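Local coordinates for putative oxidoreductase molybdopterin-binding subunit (Sulfolobus tokodaii, PDB 4ZOH), which binds a pterin cytosine dinucleotide cofactor and is probably the catalytic subunit of a molybdenum hydroxylase related to aldehyde oxidase and xanthine dehydrogenase, at residues I80-A85 with A229-M234; V119-G124 with G284-D289; K394-L399 with V406-Y411; A451-D456 with T596-L601. One frame throughout, in Å; residues are numbered along the deposited sequence.

Contact 1. Residues I80-A85 with A229-M234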
# COMPACT_ATOMS: atom_id res chain seq x y z
N ILE A 80 23.63 12.28 13.11
CA ILE A 80 23.67 13.02 14.38
C ILE A 80 22.32 13.65 14.76
O ILE A 80 22.13 14.07 15.92
CB ILE A 80 24.85 14.06 14.39
CG1 ILE A 80 24.72 15.06 13.24
CG2 ILE A 80 26.15 13.28 14.34
CD1 ILE A 80 25.68 16.24 13.32
N ALA A 81 21.39 13.66 13.82
CA ALA A 81 20.05 14.21 14.03
C ALA A 81 19.10 13.64 12.96
O ALA A 81 19.57 13.20 11.88
CB ALA A 81 20.09 15.74 13.90
N ILE A 82 17.79 13.69 13.24
CA ILE A 82 16.75 13.16 12.32
C ILE A 82 15.70 14.24 12.13
O ILE A 82 15.19 14.76 13.14
CB ILE A 82 16.04 11.90 12.84
CG1 ILE A 82 16.99 10.86 13.41
CG2 ILE A 82 15.18 11.32 11.73
CD1 ILE A 82 17.09 10.83 14.91
N VAL A 83 15.41 14.63 10.88
CA VAL A 83 14.35 15.54 10.66
C VAL A 83 13.17 14.79 10.05
O VAL A 83 13.38 13.77 9.30
CB VAL A 83 14.73 16.75 9.83
CG1 VAL A 83 16.02 17.44 10.40
CG2 VAL A 83 14.88 16.46 8.34
N ILE A 84 11.95 15.30 10.34
CA ILE A 84 10.68 14.77 9.78
C ILE A 84 9.86 15.87 9.09
O ILE A 84 9.69 16.98 9.64
CB ILE A 84 9.86 14.02 10.83
CG1 ILE A 84 10.82 13.13 11.65
CG2 ILE A 84 8.68 13.25 10.17
CD1 ILE A 84 10.30 11.85 12.24
N ALA A 85 9.42 15.63 7.86
CA ALA A 85 8.60 16.64 7.20
C ALA A 85 7.53 15.99 6.31
O ALA A 85 7.47 14.76 6.16
CB ALA A 85 9.47 17.62 6.40
N ALA A 229 12.71 2.92 12.82
CA ALA A 229 11.84 2.01 13.46
C ALA A 229 11.39 2.52 14.87
O ALA A 229 10.21 2.44 15.23
CB ALA A 229 12.52 0.71 13.55
N LYS A 230 12.34 3.06 15.60
CA LYS A 230 12.13 3.59 16.90
C LYS A 230 11.24 4.86 16.79
O LYS A 230 10.31 5.01 17.52
CB LYS A 230 13.49 3.95 17.51
CG LYS A 230 13.38 4.81 18.77
CD LYS A 230 12.97 3.86 19.90
CE LYS A 230 13.72 4.21 21.20
NZ LYS A 230 12.64 4.14 22.21
N LEU A 231 11.57 5.78 15.90
CA LEU A 231 10.66 6.85 15.59
C LEU A 231 9.22 6.47 15.23
O LEU A 231 8.27 7.20 15.63
CB LEU A 231 11.23 7.77 14.53
CG LEU A 231 12.47 8.56 14.96
CD1 LEU A 231 13.07 9.20 13.74
CD2 LEU A 231 12.13 9.61 16.02
N ALA A 232 9.04 5.34 14.50
CA ALA A 232 7.71 4.96 14.10
C ALA A 232 6.87 4.62 15.33
O ALA A 232 5.69 4.95 15.31
CB ALA A 232 7.70 3.78 13.09
N LEU A 233 7.46 3.95 16.34
CA LEU A 233 6.76 3.72 17.63
C LEU A 233 6.23 5.00 18.29
O LEU A 233 5.14 5.03 18.84
CB LEU A 233 7.62 2.96 18.65
CG LEU A 233 8.34 1.71 18.15
CD1 LEU A 233 8.97 1.04 19.33
CD2 LEU A 233 7.44 0.78 17.37
N MET A 234 7.00 6.04 18.16
CA MET A 234 6.69 7.30 18.77
C MET A 234 5.68 8.11 17.94
O MET A 234 4.74 8.64 18.49
CB MET A 234 8.00 8.09 18.95
CG MET A 234 8.00 8.99 20.15
SD MET A 234 9.21 10.28 19.95
CE MET A 234 8.06 11.66 20.07

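Contact 2. Residues V119-G124 with G284-D289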
# COMPACT_ATOMS: atom_id res chain seq x y z
N VAL A 119 45.81 8.03 19.35
CA VAL A 119 44.56 8.80 19.29
C VAL A 119 43.37 7.82 19.23
O VAL A 119 43.31 6.98 18.30
CB VAL A 119 44.52 9.69 18.03
CG1 VAL A 119 43.17 10.37 17.89
CG2 VAL A 119 45.70 10.69 18.01
N LYS A 120 42.43 7.93 20.18
CA LYS A 120 41.32 6.96 20.22
C LYS A 120 40.24 7.36 19.22
O LYS A 120 39.93 8.56 19.06
CB LYS A 120 40.68 6.87 21.59
CG LYS A 120 41.61 6.52 22.71
CD LYS A 120 41.78 5.03 22.86
CE LYS A 120 42.85 4.77 23.90
NZ LYS A 120 43.26 3.36 23.75
N VAL A 121 39.69 6.40 18.50
CA VAL A 121 38.63 6.74 17.49
C VAL A 121 37.35 7.25 18.20
O VAL A 121 36.68 8.21 17.76
CB VAL A 121 38.32 5.56 16.55
CG1 VAL A 121 37.12 5.90 15.65
CG2 VAL A 121 39.56 5.30 15.69
N HIS A 122 37.02 6.60 19.28
CA HIS A 122 36.02 7.13 20.21
C HIS A 122 36.65 7.27 21.63
O HIS A 122 37.32 6.33 22.08
CB HIS A 122 34.81 6.18 20.32
CG HIS A 122 33.64 6.77 21.06
ND1 HIS A 122 33.41 6.55 22.40
CD2 HIS A 122 32.62 7.57 20.63
CE1 HIS A 122 32.31 7.19 22.77
NE2 HIS A 122 31.80 7.81 21.72
N SER A 123 36.32 8.37 22.33
CA SER A 123 36.61 8.57 23.82
C SER A 123 36.57 7.35 24.66
O SER A 123 37.50 7.10 25.39
CB SER A 123 35.66 9.57 24.50
OG SER A 123 36.00 10.81 23.99
N GLY A 124 35.50 6.60 24.59
CA GLY A 124 35.41 5.46 25.47
C GLY A 124 35.99 4.12 25.07
O GLY A 124 35.65 3.15 25.73
N GLY A 284 37.01 0.99 10.06
CA GLY A 284 36.41 2.33 10.22
C GLY A 284 35.76 2.44 11.64
O GLY A 284 36.18 1.74 12.54
N ALA A 285 34.74 3.27 11.83
CA ALA A 285 34.22 3.63 13.20
C ALA A 285 33.54 2.50 13.96
O ALA A 285 33.09 1.50 13.35
CB ALA A 285 33.32 4.88 13.14
N PRO A 286 33.54 2.57 15.31
CA PRO A 286 32.94 1.43 15.98
C PRO A 286 31.37 1.43 15.88
O PRO A 286 30.74 1.92 16.74
CB PRO A 286 33.38 1.58 17.45
CG PRO A 286 33.86 3.01 17.57
CD PRO A 286 34.13 3.57 16.23
N TYR A 287 30.77 0.86 14.84
CA TYR A 287 29.35 0.62 14.84
C TYR A 287 29.25 -0.86 15.03
O TYR A 287 29.77 -1.60 14.22
CB TYR A 287 28.70 1.16 13.55
CG TYR A 287 27.23 0.75 13.34
CD1 TYR A 287 26.27 0.98 14.34
CD2 TYR A 287 26.78 0.21 12.09
CE1 TYR A 287 24.93 0.67 14.15
CE2 TYR A 287 25.45 -0.14 11.89
CZ TYR A 287 24.51 0.11 12.92
OH TYR A 287 23.19 -0.18 12.81
N PRO A 288 28.60 -1.33 16.11
CA PRO A 288 28.67 -2.76 16.33
C PRO A 288 28.19 -3.68 15.17
O PRO A 288 28.83 -4.73 14.91
CB PRO A 288 27.80 -2.96 17.60
CG PRO A 288 28.00 -1.65 18.34
CD PRO A 288 27.89 -0.65 17.21
N ASP A 289 27.06 -3.35 14.52
CA ASP A 289 26.53 -4.25 13.40
C ASP A 289 27.54 -4.41 12.27
O ASP A 289 27.81 -5.51 11.85
CB ASP A 289 25.20 -3.76 12.85
CG ASP A 289 24.17 -3.64 13.92
OD1 ASP A 289 23.20 -4.43 13.93
OD2 ASP A 289 24.37 -2.71 14.78

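Contact 3. Residues K394-L399 with V406-Y411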
# COMPACT_ATOMS: atom_id res chain seq x y z
N LYS A 394 44.82 -24.78 -21.90
CA LYS A 394 44.49 -24.68 -23.32
C LYS A 394 44.11 -23.21 -23.67
O LYS A 394 44.64 -22.70 -24.64
CB LYS A 394 43.54 -25.82 -23.80
CG LYS A 394 42.05 -25.75 -23.47
CD LYS A 394 41.29 -27.09 -23.59
CE LYS A 394 42.04 -28.29 -22.99
NZ LYS A 394 41.16 -29.29 -22.30
N TYR A 395 43.33 -22.51 -22.80
CA TYR A 395 43.00 -21.06 -23.02
C TYR A 395 44.16 -20.14 -22.77
O TYR A 395 44.27 -19.10 -23.39
CB TYR A 395 41.80 -20.59 -22.17
CG TYR A 395 40.57 -21.44 -22.40
CD1 TYR A 395 39.67 -21.18 -23.48
CD2 TYR A 395 40.30 -22.55 -21.57
CE1 TYR A 395 38.55 -22.00 -23.69
CE2 TYR A 395 39.20 -23.36 -21.79
CZ TYR A 395 38.34 -23.07 -22.83
OH TYR A 395 37.27 -23.91 -22.97
N TYR A 396 45.04 -20.51 -21.84
CA TYR A 396 46.23 -19.71 -21.56
C TYR A 396 47.15 -19.70 -22.79
O TYR A 396 47.68 -18.65 -23.19
CB TYR A 396 47.00 -20.35 -20.38
CG TYR A 396 48.32 -19.67 -20.10
CD1 TYR A 396 48.36 -18.35 -19.63
CD2 TYR A 396 49.54 -20.34 -20.28
CE1 TYR A 396 49.57 -17.71 -19.34
CE2 TYR A 396 50.77 -19.69 -20.00
CZ TYR A 396 50.76 -18.40 -19.52
OH TYR A 396 51.94 -17.75 -19.27
N ASP A 397 47.38 -20.90 -23.32
CA ASP A 397 48.17 -21.08 -24.56
C ASP A 397 47.62 -20.30 -25.73
O ASP A 397 48.41 -19.59 -26.38
CB ASP A 397 48.35 -22.57 -24.88
CG ASP A 397 49.20 -23.25 -23.85
OD1 ASP A 397 50.05 -22.54 -23.26
OD2 ASP A 397 49.01 -24.44 -23.56
N GLU A 398 46.29 -20.39 -25.97
CA GLU A 398 45.64 -19.57 -27.02
C GLU A 398 45.87 -18.09 -26.74
O GLU A 398 46.32 -17.36 -27.65
CB GLU A 398 44.14 -19.84 -27.16
CG GLU A 398 43.72 -21.29 -27.50
CD GLU A 398 42.21 -21.48 -27.82
OE1 GLU A 398 41.59 -20.50 -28.33
OE2 GLU A 398 41.64 -22.59 -27.57
N LEU A 399 45.59 -17.64 -25.50
CA LEU A 399 45.76 -16.22 -25.23
C LEU A 399 47.19 -15.76 -25.35
O LEU A 399 47.46 -14.64 -25.82
CB LEU A 399 45.19 -15.83 -23.85
CG LEU A 399 43.68 -15.94 -23.68
CD1 LEU A 399 43.33 -15.67 -22.20
CD2 LEU A 399 42.93 -14.98 -24.62
N VAL A 406 48.95 -11.31 -20.96
CA VAL A 406 48.10 -12.26 -20.29
C VAL A 406 48.30 -12.22 -18.76
O VAL A 406 49.42 -12.03 -18.31
CB VAL A 406 48.32 -13.66 -20.82
CG1 VAL A 406 47.32 -14.64 -20.18
CG2 VAL A 406 48.20 -13.65 -22.36
N GLY A 407 47.20 -12.39 -18.00
CA GLY A 407 47.30 -12.58 -16.57
C GLY A 407 46.41 -13.70 -16.25
O GLY A 407 45.36 -13.90 -16.90
N VAL A 408 46.85 -14.50 -15.29
CA VAL A 408 46.00 -15.56 -14.79
C VAL A 408 45.91 -15.49 -13.27
O VAL A 408 46.79 -14.87 -12.64
CB VAL A 408 46.44 -16.96 -15.30
CG1 VAL A 408 47.14 -16.81 -16.65
CG2 VAL A 408 47.34 -17.71 -14.36
N SER A 409 44.87 -16.12 -12.70
CA SER A 409 44.88 -16.40 -11.28
C SER A 409 43.97 -17.58 -11.04
O SER A 409 43.06 -17.90 -11.82
CB SER A 409 44.53 -15.13 -10.40
OG SER A 409 43.14 -14.87 -10.50
N SER A 410 44.24 -18.25 -9.95
CA SER A 410 43.46 -19.36 -9.59
C SER A 410 42.86 -19.06 -8.19
O SER A 410 43.50 -18.36 -7.40
CB SER A 410 44.37 -20.53 -9.53
OG SER A 410 43.53 -21.62 -9.48
N TYR A 411 41.64 -19.50 -7.92
CA TYR A 411 41.03 -19.13 -6.69
C TYR A 411 40.43 -20.38 -6.10
O TYR A 411 40.13 -21.36 -6.81
CB TYR A 411 39.95 -18.00 -6.89
CG TYR A 411 38.67 -18.52 -7.48
CD1 TYR A 411 37.67 -19.01 -6.65
CD2 TYR A 411 38.49 -18.61 -8.91
CE1 TYR A 411 36.50 -19.57 -7.19
CE2 TYR A 411 37.31 -19.12 -9.46
CZ TYR A 411 36.32 -19.58 -8.61
OH TYR A 411 35.17 -20.14 -9.11

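Contact 4. Residues A451-D456 with T596-L601. With MCN (pterin cytosine dinucleotide), chain D.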
# COMPACT_ATOMS: atom_id res chain seq x y z
N ALA A 451 12.12 -22.80 -8.50
CA ALA A 451 10.99 -23.30 -9.27
C ALA A 451 11.46 -24.56 -10.10
O ALA A 451 10.78 -25.56 -10.10
CB ALA A 451 10.45 -22.20 -10.17
N GLN A 452 12.64 -24.50 -10.71
CA GLN A 452 13.27 -25.69 -11.41
C GLN A 452 13.42 -26.92 -10.48
O GLN A 452 13.02 -28.06 -10.84
CB GLN A 452 14.68 -25.32 -11.93
CG GLN A 452 14.72 -24.17 -12.91
CD GLN A 452 16.15 -23.71 -13.21
OE1 GLN A 452 16.53 -22.61 -12.82
NE2 GLN A 452 16.95 -24.57 -13.93
N ILE A 453 13.97 -26.69 -9.28
CA ILE A 453 14.08 -27.74 -8.23
C ILE A 453 12.71 -28.34 -7.85
O ILE A 453 12.54 -29.56 -7.92
CB ILE A 453 14.87 -27.28 -7.00
CG1 ILE A 453 16.33 -27.05 -7.38
CG2 ILE A 453 14.79 -28.28 -5.85
CD1 ILE A 453 17.09 -26.18 -6.34
N ALA A 454 11.74 -27.49 -7.48
CA ALA A 454 10.49 -28.01 -6.98
C ALA A 454 9.71 -28.70 -8.12
O ALA A 454 9.04 -29.68 -7.87
CB ALA A 454 9.62 -26.91 -6.34
N ALA A 455 9.76 -28.16 -9.33
CA ALA A 455 9.07 -28.78 -10.45
C ALA A 455 9.67 -30.19 -10.79
O ALA A 455 8.91 -31.11 -11.05
CB ALA A 455 9.06 -27.85 -11.66
N ASP A 456 10.99 -30.35 -10.74
CA ASP A 456 11.62 -31.68 -10.90
C ASP A 456 11.15 -32.67 -9.85
O ASP A 456 10.72 -33.76 -10.23
CB ASP A 456 13.17 -31.61 -10.93
CG ASP A 456 13.71 -31.11 -12.29
OD1 ASP A 456 12.94 -30.71 -13.19
OD2 ASP A 456 14.93 -31.12 -12.49
N THR A 596 27.29 -29.12 -8.97
CA THR A 596 26.08 -29.09 -9.82
C THR A 596 25.66 -27.65 -10.16
O THR A 596 25.50 -26.83 -9.23
CB THR A 596 24.94 -29.84 -9.17
OG1 THR A 596 25.47 -31.02 -8.57
CG2 THR A 596 23.80 -30.20 -10.21
N VAL A 597 25.55 -27.34 -11.47
CA VAL A 597 25.03 -26.06 -11.90
C VAL A 597 23.53 -26.20 -12.07
O VAL A 597 23.04 -26.96 -12.92
CB VAL A 597 25.75 -25.51 -13.15
CG1 VAL A 597 25.19 -24.14 -13.54
CG2 VAL A 597 27.24 -25.36 -12.89
N ILE A 598 22.76 -25.49 -11.24
CA ILE A 598 21.27 -25.56 -11.29
C ILE A 598 20.74 -24.86 -12.56
O ILE A 598 19.74 -25.31 -13.23
CB ILE A 598 20.64 -24.97 -10.00
CG1 ILE A 598 21.31 -25.57 -8.73
CG2 ILE A 598 19.15 -25.14 -10.01
CD1 ILE A 598 21.09 -27.07 -8.53
N ASN A 599 21.40 -23.80 -12.93
CA ASN A 599 20.93 -22.96 -14.03
C ASN A 599 22.14 -22.24 -14.62
O ASN A 599 22.60 -21.20 -14.08
CB ASN A 599 19.79 -22.00 -13.63
CG ASN A 599 19.19 -21.24 -14.84
OD1 ASN A 599 19.90 -20.82 -15.75
ND2 ASN A 599 17.89 -21.03 -14.82
N PRO A 600 22.67 -22.78 -15.76
CA PRO A 600 23.89 -22.20 -16.40
C PRO A 600 23.70 -20.79 -16.87
O PRO A 600 24.67 -20.04 -16.87
CB PRO A 600 24.18 -23.15 -17.61
CG PRO A 600 23.44 -24.41 -17.28
CD PRO A 600 22.35 -24.13 -16.26
N LEU A 601 22.49 -20.41 -17.29
CA LEU A 601 22.29 -19.02 -17.72
C LEU A 601 22.53 -18.00 -16.55
O LEU A 601 23.21 -17.00 -16.70
CB LEU A 601 20.87 -18.86 -18.30
CG LEU A 601 20.46 -17.50 -18.83
CD1 LEU A 601 21.26 -17.11 -20.10
CD2 LEU A 601 18.95 -17.51 -19.09
N1 MCN D . 23.71 -20.91 -9.41
C2 MCN D . 23.51 -22.12 -10.05
N3 MCN D . 24.29 -23.21 -9.78
C4 MCN D . 25.30 -23.08 -8.84
C5 MCN D . 25.52 -21.87 -8.19
C6 MCN D . 24.70 -20.77 -8.45
O2 MCN D . 22.62 -22.29 -10.89
N4 MCN D . 26.04 -24.14 -8.59
C1' MCN D . 22.81 -19.80 -9.75
C2D MCN D . 21.63 -19.79 -8.78
O2' MCN D . 20.53 -20.50 -9.26
C3' MCN D . 21.24 -18.34 -8.75
C4D MCN D . 22.59 -17.74 -8.63
O4D MCN D . 23.44 -18.56 -9.54
O3' MCN D . 20.63 -17.90 -9.92
C5' MCN D . 22.69 -18.02 -7.14
O5' MCN D . 23.92 -17.88 -6.71
PA MCN D . 24.41 -18.38 -5.24
O1A MCN D . 23.58 -19.30 -4.49
O2A MCN D . 25.82 -18.73 -5.62
O3A MCN D . 24.50 -16.83 -4.58
PB MCN D . 23.22 -16.12 -3.90
O1B MCN D . 23.18 -16.54 -2.44
O2B MCN D . 21.95 -16.26 -4.62
O3B MCN D . 23.66 -14.66 -4.06
C10 MCN D . 24.45 -13.94 -3.07
C9' MCN D . 25.62 -13.25 -3.73
C8' MCN D . 26.27 -12.31 -2.85
S8' MCN D . 26.87 -12.84 -1.29
C7' MCN D . 26.58 -11.04 -3.24
S7' MCN D . 27.52 -9.91 -2.23
C6' MCN D . 26.27 -10.54 -4.57
C7 MCN D . 26.00 -11.74 -5.55
O9' MCN D . 25.10 -12.61 -4.89
N5' MCN D . 25.20 -9.55 -4.58
C4A MCN D . 24.33 -9.36 -5.68
N8' MCN D . 25.37 -11.24 -6.80
C4B MCN D . 24.47 -10.22 -6.81
N1' MCN D . 23.72 -10.07 -7.90
C2' MCN D . 22.78 -9.12 -7.92
N2' MCN D . 22.05 -9.01 -9.01
N3' MCN D . 22.58 -8.21 -6.83
C4' MCN D . 23.38 -8.31 -5.68
O4' MCN D . 23.22 -7.50 -4.72

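Contact 1. Residues I80-A85 with A229-M234
A small, buried, purely apolar contact packs the strand carrying I82 and I84 against the helix carrying L231, joining the a/b hammerhead range of the sequence to the first molybdopterin cofactor-binding range. One methyl does nearly all the work on the helix side: L231 CD1. It meets I82 CG2 at 3.6 Å, the two side chains reaching toward each other tip to tip, and the methyl I84 CD1 at 4.1 Å, where the chains instead slide past each other in opposite directions. The I82 branch is set by its first torsion: with CG1 beside the backbone N (chi1 -46°), CG2 lies anti to that N and is the methyl presented to the leucine. Two residues further along, I84 makes its contact through the end of its longer branch, so the leucine methyl touches both isoleucines of one strand face. The residue types suit their places. Beta-branched isoleucines are at home in an extended strand, while the unbranched CB of L231 fits a helix and holds its forked end well clear of the backbone, bridging a CA separation of 9.4 Å from I82. Strand alternation turns V83 away, against L94 and I95 of helix 88-95 on the other side of the sheet. At the start of the segment I80 and A81 both face V37, a classic beta bulge. The strand runs antiparallel between strands 32-38 and 54-56, and L231 of helix 223-235 also rests on F55 of the latter and on I60 of the loop beyond it.

Contact 2. Residues V119-G124 with G284-D289
V121 meets P286 through one methyl, CG1, which lies 3.8 Å from the ring carbon CD of P286. Because chi1 of V121 is 173°, CG1 stands anti to the backbone N and extends over the start of the opposing segment, where A285 CA is its next neighbour at 4.4 Å. H122 joins in more loosely: its CB comes within 4.3 Å of P286 CG, so the proline ring is touched by two successive residues of the loop. H122 ND1 accepts a bond from G124 N at 3.0 Å, the donor tilted well out of the ring plane, and NE2 bonds to D65, so both nitrogens are engaged and the ring's rotation is fixed. The contact thus packs the loop between helix 111-114 and strand 129-138 on the connection from strand 272-282 to helix 288-304. In the opposing segment, P286 is the centre of an inverse gamma turn, closed by a weak bond from Y287 N to A285 O, and its rigid ring suits that tight bend. Y287 then takes the N-cap position, with D289 N lying over the centre of the Y287 ring. G284 has a positive phi of 57°, easily adopted without a side chain. Further out, V121 is held through its main chain, the N by N128 and the O by N324. A285 is paired by backbone with I325, and its O is also bound by N291 ND2.

Contact 3. Residues K394-L399 with V406-Y411
Y396 packs its helix onto V406 and V408 of the strand that follows: a helix on a mostly antiparallel sheet, joined to its outer strand by a short reversal of the chain, the segment axes running nearly antiparallel (164°) with a closest approach of 9.4 Å. Helix 385-401 lies on strand 405-412, the outermost strand on that side of the sheet within this chain. From Y396 CB the ring swings out with CG anti to the backbone N (chi1 174°), which carries it to the strand although the CB itself does not point there. The CD1 and CE1 atoms do the touching: CD1 is 3.6 Å from V408 CG1 and 3.9 Å from V406 CG1, and CE1 is about as near to both. The two valine methyls come to them obliquely, and the Y396 and V408 side chains cross at about a right angle. At the tip, OH bonds to D357, satisfying this buried hydroxyl, while the ring of Y359 and the side chain of L572 add further packing. An alanine in place of Y396 would probably open a gap beside both valine methyls and leave D357 without its hydroxyl mate. G407, between the valines, has no side chain; a CB there would point away from the helix. Near the turn V406 uses its other branch too: CG2 rests against L399, 4.0 Å from its CB and 3.7 Å from its carbonyl O.

Contact 4. Residues A451-D456 with T596-L601
Q452 and N599 bring their amides together by different routes: Q452 has CG anti to its carbonyl carbon (chi1 -60°) and runs extended from there off the helix, whereas N599 places CG anti to the backbone N (chi1 -173°). The side chains cross at about a right angle with amide planes 84° apart. N599 ND2 donates to Q452 OE1 at 2.9 Å; the bond is fairly straight at the hydrogen and lies in the asparagine's amide plane, but it arrives from above the plane of the glutamine carbonyl. Q452 NE2 gives a weak bond to I598 O at 3.0 Å and also bonds to Y2 O, while N599 ND2 has a second acceptor in I7 O. Glutamine suits this buried spot, since one flat end both accepts and donates. A leucine here would probably leave N599 ND2 without one of its acceptors and the I598 carbonyl without this donor, loosening the polar link between loop and helix. Beside the amides, I453 CG1 packs at 4.3 Å from I598 CG2. N599 also holds the N-cap position of helix 600-619, its OD1 bonding to L602 N, with proline fittingly next at the first turn. Thus positioned, the loop backbone reads the cofactor's base: cytosine N4 donates to T596 O at 2.8 Å, N3 accepts from I598 N at 3.1 Å, and O2 accepts from N599 N at 2.8 Å. An acceptor followed by two donors repeats the Watson-Crick face of guanine, making this the cytosine-recognition site of a pterin cytosine dinucleotide pocket.

In the fold
The contacts fall into two pairs. Contacts 1 and 2 alternate along the chain and lie with centres 24 Å apart and nearest atoms about 11 Å apart; helix 223-235 links their surroundings: it carries L231 of contact 1, and Y287 of segment 284-289 packs on it. Contacts 3 and 4 belong to the second cofactor-binding range, with centres 30 Å and nearest atoms about 10 Å apart. Strand 651-655 relates them, Y654 stacking on Y395 and Y655 packing on V597 and P600. Of the four, contact 4 holds pocket residues, and T486, Q444 and A214 also bond the cofactor. Contacts 1 and 2 both lie far from it, their centres 44 and 45 Å from that of contact 4.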